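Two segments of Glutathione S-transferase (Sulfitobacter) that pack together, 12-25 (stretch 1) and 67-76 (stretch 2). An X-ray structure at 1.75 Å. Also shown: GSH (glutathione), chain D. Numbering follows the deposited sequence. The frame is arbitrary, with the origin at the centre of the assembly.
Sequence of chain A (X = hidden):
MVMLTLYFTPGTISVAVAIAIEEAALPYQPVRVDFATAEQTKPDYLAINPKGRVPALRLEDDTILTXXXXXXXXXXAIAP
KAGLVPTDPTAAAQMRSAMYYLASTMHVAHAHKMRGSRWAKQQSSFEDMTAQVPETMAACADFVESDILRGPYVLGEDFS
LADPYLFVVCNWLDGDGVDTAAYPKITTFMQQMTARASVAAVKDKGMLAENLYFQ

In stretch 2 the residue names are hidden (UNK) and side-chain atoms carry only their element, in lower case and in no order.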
ATOM      1  N   THR A  12     -13.399   4.791   8.547  1.00 18.56           N
ATOM      2  CA  THR A  12     -12.598   4.072   7.554  1.00 11.87           C
ATOM      3  C   THR A  12     -11.195   4.647   7.433  1.00 15.61           C
ATOM      4  O   THR A  12     -10.868   5.687   8.032  1.00 15.59           O
ATOM      5  CB  THR A  12     -13.269   4.050   6.158  1.00 13.86           C
ATOM      6  OG1 THR A  12     -13.292   5.373   5.606  1.00 12.50           O
ATOM      7  CG2 THR A  12     -14.696   3.507   6.252  1.00 16.02           C
ATOM      8  N   ILE A  13     -10.379   3.990   6.614  1.00 15.61           N
ATOM      9  CA  ILE A  13      -8.988   4.380   6.439  1.00 13.64           C
ATOM     10  C   ILE A  13      -8.840   5.765   5.799  1.00 14.30           C
ATOM     11  O   ILE A  13      -7.800   6.416   5.951  1.00 15.24           O
ATOM     12  CB  ILE A  13      -8.205   3.319   5.628  1.00 14.38           C
ATOM     13  CG1 ILE A  13      -6.697   3.459   5.857  1.00 16.07           C
ATOM     14  CG2 ILE A  13      -8.578   3.378   4.136  1.00 16.81           C
ATOM     15  CD1 ILE A  13      -6.307   3.323   7.333  1.00 20.77           C
ATOM     16  N   SER A  14      -9.876   6.218   5.093  1.00 12.32           N
ATOM     17  CA  SER A  14      -9.880   7.557   4.499  1.00 11.70           C
ATOM     18  C   SER A  14      -9.636   8.638   5.541  1.00 13.12           C
ATOM     19  O   SER A  14      -9.147   9.726   5.211  1.00 13.81           O
ATOM     20  CB  SER A  14     -11.211   7.838   3.792  1.00 16.92           C
ATOM     21  OG  SER A  14     -12.322   7.635   4.664  1.00 16.52           O
ATOM     22  N   VAL A  15      -9.990   8.360   6.794  1.00  9.97           N
ATOM     23  CA  VAL A  15      -9.828   9.350   7.853  1.00 11.98           C
ATOM     24  C   VAL A  15      -8.349   9.673   8.098  1.00 13.00           C
ATOM     25  O   VAL A  15      -8.014  10.777   8.541  1.00 12.74           O
ATOM     26  CB  VAL A  15     -10.550   8.915   9.158  1.00 17.62           C
ATOM     27  CG1 VAL A  15     -10.422   9.972  10.235  1.00 17.88           C
ATOM     28  CG2 VAL A  15     -12.034   8.651   8.872  1.00 19.43           C
ATOM     29  N   ALA A  16      -7.462   8.727   7.789  1.00 12.63           N
ATOM     30  CA  ALA A  16      -6.027   8.973   7.931  1.00 12.52           C
ATOM     31  C   ALA A  16      -5.599  10.146   7.056  1.00 15.70           C
ATOM     32  O   ALA A  16      -4.748  10.949   7.440  1.00 11.46           O
ATOM     33  CB  ALA A  16      -5.213   7.722   7.577  1.00 11.89           C
ATOM     34  N   VAL A  17      -6.185  10.245   5.870  1.00 12.42           N
ATOM     35  CA  VAL A  17      -5.815  11.317   4.960  1.00 11.12           C
ATOM     36  C   VAL A  17      -6.335  12.643   5.513  1.00 10.31           C
ATOM     37  O   VAL A  17      -5.639  13.658   5.475  1.00 10.32           O
ATOM     38  CB  VAL A  17      -6.342  11.043   3.534  1.00 12.32           C
ATOM     39  CG1 VAL A  17      -5.943  12.181   2.584  1.00 10.28           C
ATOM     40  CG2 VAL A  17      -5.792   9.712   3.016  1.00  8.97           C
ATOM     41  N   ALA A  18      -7.551  12.636   6.053  1.00 10.90           N
ATOM     42  CA  ALA A  18      -8.102  13.854   6.644  1.00 10.43           C
ATOM     43  C   ALA A  18      -7.214  14.358   7.781  1.00 10.38           C
ATOM     44  O   ALA A  18      -6.933  15.558   7.890  1.00 12.29           O
ATOM     45  CB  ALA A  18      -9.511  13.610   7.138  1.00 11.49           C
ATOM     46  N   ILE A  19      -6.756  13.435   8.611  1.00 12.83           N
ATOM     47  CA  ILE A  19      -5.870  13.793   9.712  1.00 12.52           C
ATOM     48  C   ILE A  19      -4.602  14.460   9.182  1.00 12.85           C
ATOM     49  O   ILE A  19      -4.164  15.478   9.717  1.00 11.82           O
ATOM     50  CB  ILE A  19      -5.526  12.568  10.546  1.00 11.83           C
ATOM     51  CG1 ILE A  19      -6.784  12.126  11.295  1.00 12.28           C
ATOM     52  CG2 ILE A  19      -4.403  12.885  11.557  1.00 13.63           C
ATOM     53  CD1 ILE A  19      -6.662  10.733  11.958  1.00 13.64           C
ATOM     54  N   ALA A  20      -4.022  13.900   8.125  1.00 11.21           N
ATOM     55  CA  ALA A  20      -2.819  14.487   7.546  1.00 13.80           C
ATOM     56  C   ALA A  20      -3.071  15.880   6.983  1.00 11.16           C
ATOM     57  O   ALA A  20      -2.229  16.772   7.128  1.00 10.90           O
ATOM     58  CB  ALA A  20      -2.231  13.576   6.477  1.00  9.22           C
ATOM     59  N   ILE A  21      -4.223  16.070   6.342  1.00  9.38           N
ATOM     60  CA  ILE A  21      -4.545  17.374   5.781  1.00  9.50           C
ATOM     61  C   ILE A  21      -4.688  18.395   6.905  1.00 12.78           C
ATOM     62  O   ILE A  21      -4.249  19.538   6.776  1.00 13.73           O
ATOM     63  CB  ILE A  21      -5.824  17.341   4.925  1.00 10.57           C
ATOM     64  CG1 ILE A  21      -5.604  16.413   3.728  1.00 10.73           C
ATOM     65  CG2 ILE A  21      -6.114  18.743   4.393  1.00 12.51           C
ATOM     66  CD1 ILE A  21      -6.861  16.124   2.907  1.00 14.62           C
ATOM     67  N   GLU A  22      -5.289  17.976   8.018  1.00 11.77           N
ATOM     68  CA  GLU A  22      -5.386  18.852   9.182  1.00 13.87           C
ATOM     69  C   GLU A  22      -4.006  19.207   9.737  1.00 13.72           C
ATOM     70  O   GLU A  22      -3.755  20.358  10.113  1.00 14.40           O
ATOM     71  CB  GLU A  22      -6.235  18.208  10.286  1.00 15.01           C
ATOM     72  CG  GLU A  22      -7.665  17.878   9.880  1.00 15.34           C
ATOM     73  CD  GLU A  22      -8.589  19.079   9.886  1.00 24.29           C
ATOM     74  OE1 GLU A  22      -8.141  20.196  10.240  1.00 25.94           O
ATOM     75  OE2 GLU A  22      -9.783  18.906   9.543  1.00 21.74           O
ATOM     76  N   GLU A  23      -3.112  18.223   9.799  1.00 12.68           N
ATOM     77  CA  GLU A  23      -1.758  18.464  10.295  1.00 11.81           C
ATOM     78  C   GLU A  23      -1.049  19.460   9.387  1.00 16.06           C
ATOM     79  O   GLU A  23      -0.246  20.266   9.850  1.00 16.41           O
ATOM     80  CB  GLU A  23      -0.944  17.165  10.351  1.00 14.43           C
ATOM     81  CG  GLU A  23      -1.339  16.198  11.443  1.00 14.32           C
ATOM     82  CD  GLU A  23      -0.836  16.633  12.816  1.00 16.38           C
ATOM     83  OE1 GLU A  23       0.192  17.351  12.885  1.00 17.16           O
ATOM     84  OE2 GLU A  23      -1.466  16.253  13.833  1.00 17.22           O
ATOM     85  N   ALA A  24      -1.365  19.403   8.096  1.00 13.42           N
ATOM     86  CA  ALA A  24      -0.751  20.273   7.090  1.00 15.35           C
ATOM     87  C   ALA A  24      -1.324  21.690   7.109  1.00 16.98           C
ATOM     88  O   ALA A  24      -0.821  22.582   6.404  1.00 16.57           O
ATOM     89  CB  ALA A  24      -0.918  19.666   5.708  1.00 16.92           C
ATOM     90  N   ALA A  25      -2.371  21.883   7.907  1.00 15.35           N
ATOM     91  CA  ALA A  25      -3.082  23.154   8.010  1.00 20.91           C
ATOM     92  C   ALA A  25      -3.629  23.618   6.665  1.00 23.31           C
ATOM     93  O   ALA A  25      -3.639  24.810   6.369  1.00 23.37           O
ATOM     94  CB  ALA A  25      -2.174  24.233   8.620  1.00 21.73           C
ATOM     95  N   UNK A  67      -5.645   5.559  -3.116  1.00 12.31           N
ATOM     96  CA  UNK A  67      -4.728   4.779  -2.255  1.00 11.29           C
ATOM     97  C   UNK A  67      -4.185   5.609  -1.105  1.00 10.96           C
ATOM     98  O   UNK A  67      -3.396   6.534  -1.300  1.00 11.51           O
ATOM     99  c   UNK A  67      -3.585   4.097  -3.018  1.00 10.99           C
ATOM    100  o   UNK A  67      -4.452   1.500  -2.365  1.00 17.97           O
ATOM    101  c   UNK A  67      -4.045   3.114  -4.097  1.00 13.45           C
ATOM    102  c   UNK A  67      -4.715   1.867  -3.536  1.00 19.61           C
ATOM    103  o   UNK A  67      -5.501   1.239  -4.278  1.00 16.80           O
ATOM    104  N   UNK A  68      -4.614   5.255   0.099  1.00 10.00           N
ATOM    105  CA  UNK A  68      -4.276   6.025   1.289  1.00 10.32           C
ATOM    106  C   UNK A  68      -2.798   6.430   1.353  1.00  9.75           C
ATOM    107  O   UNK A  68      -2.481   7.605   1.554  1.00 11.12           O
ATOM    108  o   UNK A  68      -6.078   4.987   2.506  1.00 13.08           O
ATOM    109  c   UNK A  68      -4.324   6.005   3.818  1.00 11.55           C
ATOM    110  c   UNK A  68      -4.665   5.231   2.539  1.00 11.61           C
ATOM    111  N   UNK A  69      -1.889   5.478   1.164  1.00 10.24           N
ATOM    112  CA  UNK A  69      -0.475   5.784   1.321  1.00 10.01           C
ATOM    113  C   UNK A  69       0.010   6.805   0.309  1.00 10.17           C
ATOM    114  O   UNK A  69       0.863   7.647   0.612  1.00  8.89           O
ATOM    115  N   UNK A  70      -0.521   6.728  -0.909  1.00 10.77           N
ATOM    116  CA  UNK A  70      -0.157   7.674  -1.960  1.00 10.21           C
ATOM    117  C   UNK A  70      -0.688   9.061  -1.624  1.00 10.43           C
ATOM    118  O   UNK A  70      -0.004  10.071  -1.826  1.00 10.49           O
ATOM    119  c   UNK A  70      -0.700   7.198  -3.323  1.00  9.81           C
ATOM    120  N   UNK A  71      -1.904   9.118  -1.091  1.00  9.06           N
ATOM    121  CA  UNK A  71      -2.502  10.405  -0.720  1.00  8.63           C
ATOM    122  C   UNK A  71      -1.752  11.047   0.434  1.00  9.60           C
ATOM    123  O   UNK A  71      -1.630  12.258   0.494  1.00  8.88           O
ATOM    124  c   UNK A  71      -3.959  10.217  -0.296  1.00  6.98           C
ATOM    125  c   UNK A  71      -4.661  10.343  -2.646  1.00 28.24           C
ATOM    126  c   UNK A  71      -4.905   9.649  -1.355  1.00 19.03           C
ATOM    127  c   UNK A  71      -6.362   9.800  -0.934  1.00 14.11           C
ATOM    128  N   UNK A  72      -1.292  10.232   1.377  1.00  8.77           N
ATOM    129  CA  UNK A  72      -0.516  10.759   2.505  1.00  8.73           C
ATOM    130  C   UNK A  72       0.797  11.377   2.016  1.00  7.43           C
ATOM    131  O   UNK A  72       1.157  12.501   2.396  1.00  7.74           O
ATOM    132  c   UNK A  72      -1.458   9.190   4.365  1.00  7.82           C
ATOM    133  c   UNK A  72      -0.253   9.653   3.538  1.00 10.32           C
ATOM    134  c   UNK A  72      -1.900  10.303   5.292  1.00 10.95           C
ATOM    135  c   UNK A  72      -1.107   7.916   5.177  1.00  9.52           C
ATOM    136  N   UNK A  73       1.525  10.671   1.159  1.00  7.57           N
ATOM    137  CA  UNK A  73       2.746  11.251   0.593  1.00  8.28           C
ATOM    138  C   UNK A  73       2.446  12.502  -0.235  1.00 10.74           C
ATOM    139  O   UNK A  73       3.235  13.443  -0.252  1.00  9.23           O
ATOM    140  c   UNK A  73       4.808   9.766   0.472  1.00 16.28           C
ATOM    141  o   UNK A  73       5.046   8.541   0.575  1.00 17.46           O
ATOM    142  c   UNK A  73       3.535  10.211  -0.230  1.00 11.80           C
ATOM    143  o   UNK A  73       5.566  10.645   0.942  1.00 14.87           O
ATOM    144  N   UNK A  74       1.302  12.526  -0.914  1.00  8.02           N
ATOM    145  CA  UNK A  74       0.921  13.718  -1.670  1.00 10.08           C
ATOM    146  C   UNK A  74       0.720  14.939  -0.758  1.00  9.65           C
ATOM    147  O   UNK A  74       1.224  16.040  -1.034  1.00  9.11           O
ATOM    148  c   UNK A  74      -0.026  15.007  -4.486  1.00  8.76           C
ATOM    149  c   UNK A  74      -0.693  14.700  -3.316  1.00  9.04           C
ATOM    150  c   UNK A  74      -1.675  15.573  -2.871  1.00 11.30           C
ATOM    151  o   UNK A  74      -1.580  18.164  -5.447  1.00 12.46           O
ATOM    152  c   UNK A  74      -1.972  16.738  -3.580  1.00 11.87           C
ATOM    153  c   UNK A  74      -0.334  13.464  -2.528  1.00  9.45           C
ATOM    154  c   UNK A  74      -1.303  17.011  -4.742  1.00 13.25           C
ATOM    155  c   UNK A  74      -0.326  16.159  -5.206  1.00 11.93           C
ATOM    156  N   UNK A  75      -0.008  14.744   0.335  1.00  9.62           N
ATOM    157  CA  UNK A  75      -0.232  15.824   1.292  1.00  9.43           C
ATOM    158  C   UNK A  75       1.084  16.370   1.828  1.00  8.48           C
ATOM    159  O   UNK A  75       1.279  17.581   1.921  1.00 11.33           O
ATOM    160  c   UNK A  75      -1.141  15.379   2.441  1.00 10.41           C
ATOM    161  c   UNK A  75      -2.536  15.131   1.888  1.00 13.69           C
ATOM    162  c   UNK A  75      -1.177  16.474   3.533  1.00 10.67           C
ATOM    163  N   UNK A  76       2.003  15.471   2.157  1.00  9.78           N
ATOM    164  CA  UNK A  76       3.308  15.901   2.638  1.00 10.19           C
ATOM    165  C   UNK A  76       4.047  16.702   1.574  1.00 11.96           C
ATOM    166  O   UNK A  76       4.717  17.697   1.883  1.00 11.19           O
ATOM    167  c   UNK A  76       4.127  14.685   3.063  1.00 10.84           C
TER
HETATM  168  N1  GSH D 302      -5.822  -0.063  -0.514  1.00 17.62           N
HETATM  169  CA1 GSH D 302      -6.863   0.914  -0.286  1.00 18.42           C
HETATM  170  C1  GSH D 302      -6.292   2.117   0.394  1.00 20.22           C
HETATM  171  O11 GSH D 302      -6.737   3.267   0.130  1.00 14.13           O
HETATM  172  O12 GSH D 302      -5.379   1.984   1.254  1.00 17.94           O
HETATM  173  CB1 GSH D 302      -7.932   0.335   0.611  1.00 17.64           C
HETATM  174  CG1 GSH D 302      -9.190   1.188   0.428  1.00 13.14           C
HETATM  175  CD1 GSH D 302     -10.375   0.489   1.104  1.00 16.92           C
HETATM  176  OE1 GSH D 302     -10.551  -0.724   0.978  1.00 15.45           O
HETATM  177  N2  GSH D 302     -11.296   1.289   1.905  1.00 16.71           N
HETATM  178  CA2 GSH D 302     -12.423   0.650   2.539  1.00 17.77           C
HETATM  179  C2  GSH D 302     -13.577   0.705   1.572  1.00 19.24           C
HETATM  180  O2  GSH D 302     -13.677   1.623   0.768  1.00 17.38           O
HETATM  181  CB2 GSH D 302     -12.800   1.356   3.802  1.00 18.11           C
HETATM  182  SG2 GSH D 302     -11.507   1.156   5.015  1.00 22.17           S
HETATM  183  N3  GSH D 302     -14.592  -0.340   1.556  1.00 16.98           N
HETATM  184  CA3 GSH D 302     -15.692  -0.229   0.605  1.00 15.92           C
HETATM  185  C3  GSH D 302     -16.052  -1.573   0.022  1.00 25.11           C
HETATM  186  O31 GSH D 302     -15.241  -2.540   0.097  1.00 22.91           O
HETATM  187  O32 GSH D 302     -17.169  -1.730  -0.567  1.00 22.34           O

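Position 67 carries three side-chain carbons in a row, the third bearing two oxygens: an unbranched carboxylate, Glu-67. It touches nothing on stretch 1 and its CA-to-CB bond points away. Its work lies with the ligand, where N1 of glutathione donates a hydrogen bond to OE1 of Glu-67 at 2.8 Å. It also occupies the N-cap position, just before the helix.

At 68 one carbon carries one oxygen and one carbon. The oxygen lies 3.4 Å from CG2 of Ile-13, and the terminal carbon faces Ala-16 and Val-17. A beta-branched hydroxyl side chain is Thr-68. Its OG1 donates to O11 of glutathione at 3.0 Å, and its backbone N donates to the same O11 at 2.9 Å, while CG2 sits 4.2 Å from CB of Ala-16 and 4.1 Å from CG2 of Val-17. One small residue thus serves ligand and helix packing together.

Position 69 has no side-chain atoms, so it is Gly-69. A CB here would point away from stretch 1, with nothing of that stretch within 5.5 Å.

Position 70 has a single carbon, out of reach of stretch 1: Ala-70.

Position 71 shows four carbons, forked at the second. The first, CB, meets CG2 of Val-17 at 3.8 Å. This is Leu-71, its CA-to-CB bond directed toward the partner helix.

Four carbons forked at the second recur at 72, but here the CA-to-CB bond runs sideways and the end comes nearer, touching Ala-16, Val-17 and Ala-20. This is Leu-72. Its CD2 reaches to 3.5 Å from CB of Ala-20 and 3.6 Å from the backbone O of Ala-16, a close fit of a branched end against a small residue and the backbone of a buried helical turn.

At 73 there are two carbons, the second bearing two oxygens, all beyond reach of stretch 1. The short carboxylate is Asp-73, whose oxygens are satisfied elsewhere in the structure.

One carbon leading to a six-carbon ring with an oxygen defines 74 as Tyr-74. It too is out of reach of stretch 1.

Position 75 has one carbon carrying two more, set against Ala-20, Ile-21 and Ala-24. This is Val-75, directed toward stretch 1: CG2 is 3.8 Å from CG1 of Ile-21, and CG1 is 3.9 Å from CB of Ala-24.

Position 76 has one carbon pointing away, Ala-76.

The contact works by repetition. Two helices run nearly parallel, 5° apart, with axes 9.3 Å apart at closest approach. Positions 68, 71, 72 and 75 supply every contact from stretch 2, a spacing of three, one and three that keeps them along one side of the helix. Opposite them, Ala-16, Ala-20 and Ala-24 recur every four residues, each directed toward stretch 2, and Val-17 and Ile-21 add bulk beside them. No hydrogen bond crosses between the stretches; 422 Å² of buried surface, largely aliphatic, makes the fit, with Val-17 and Val-75 covered most.

Stretch 2 (67-76) ETGALLDYVA
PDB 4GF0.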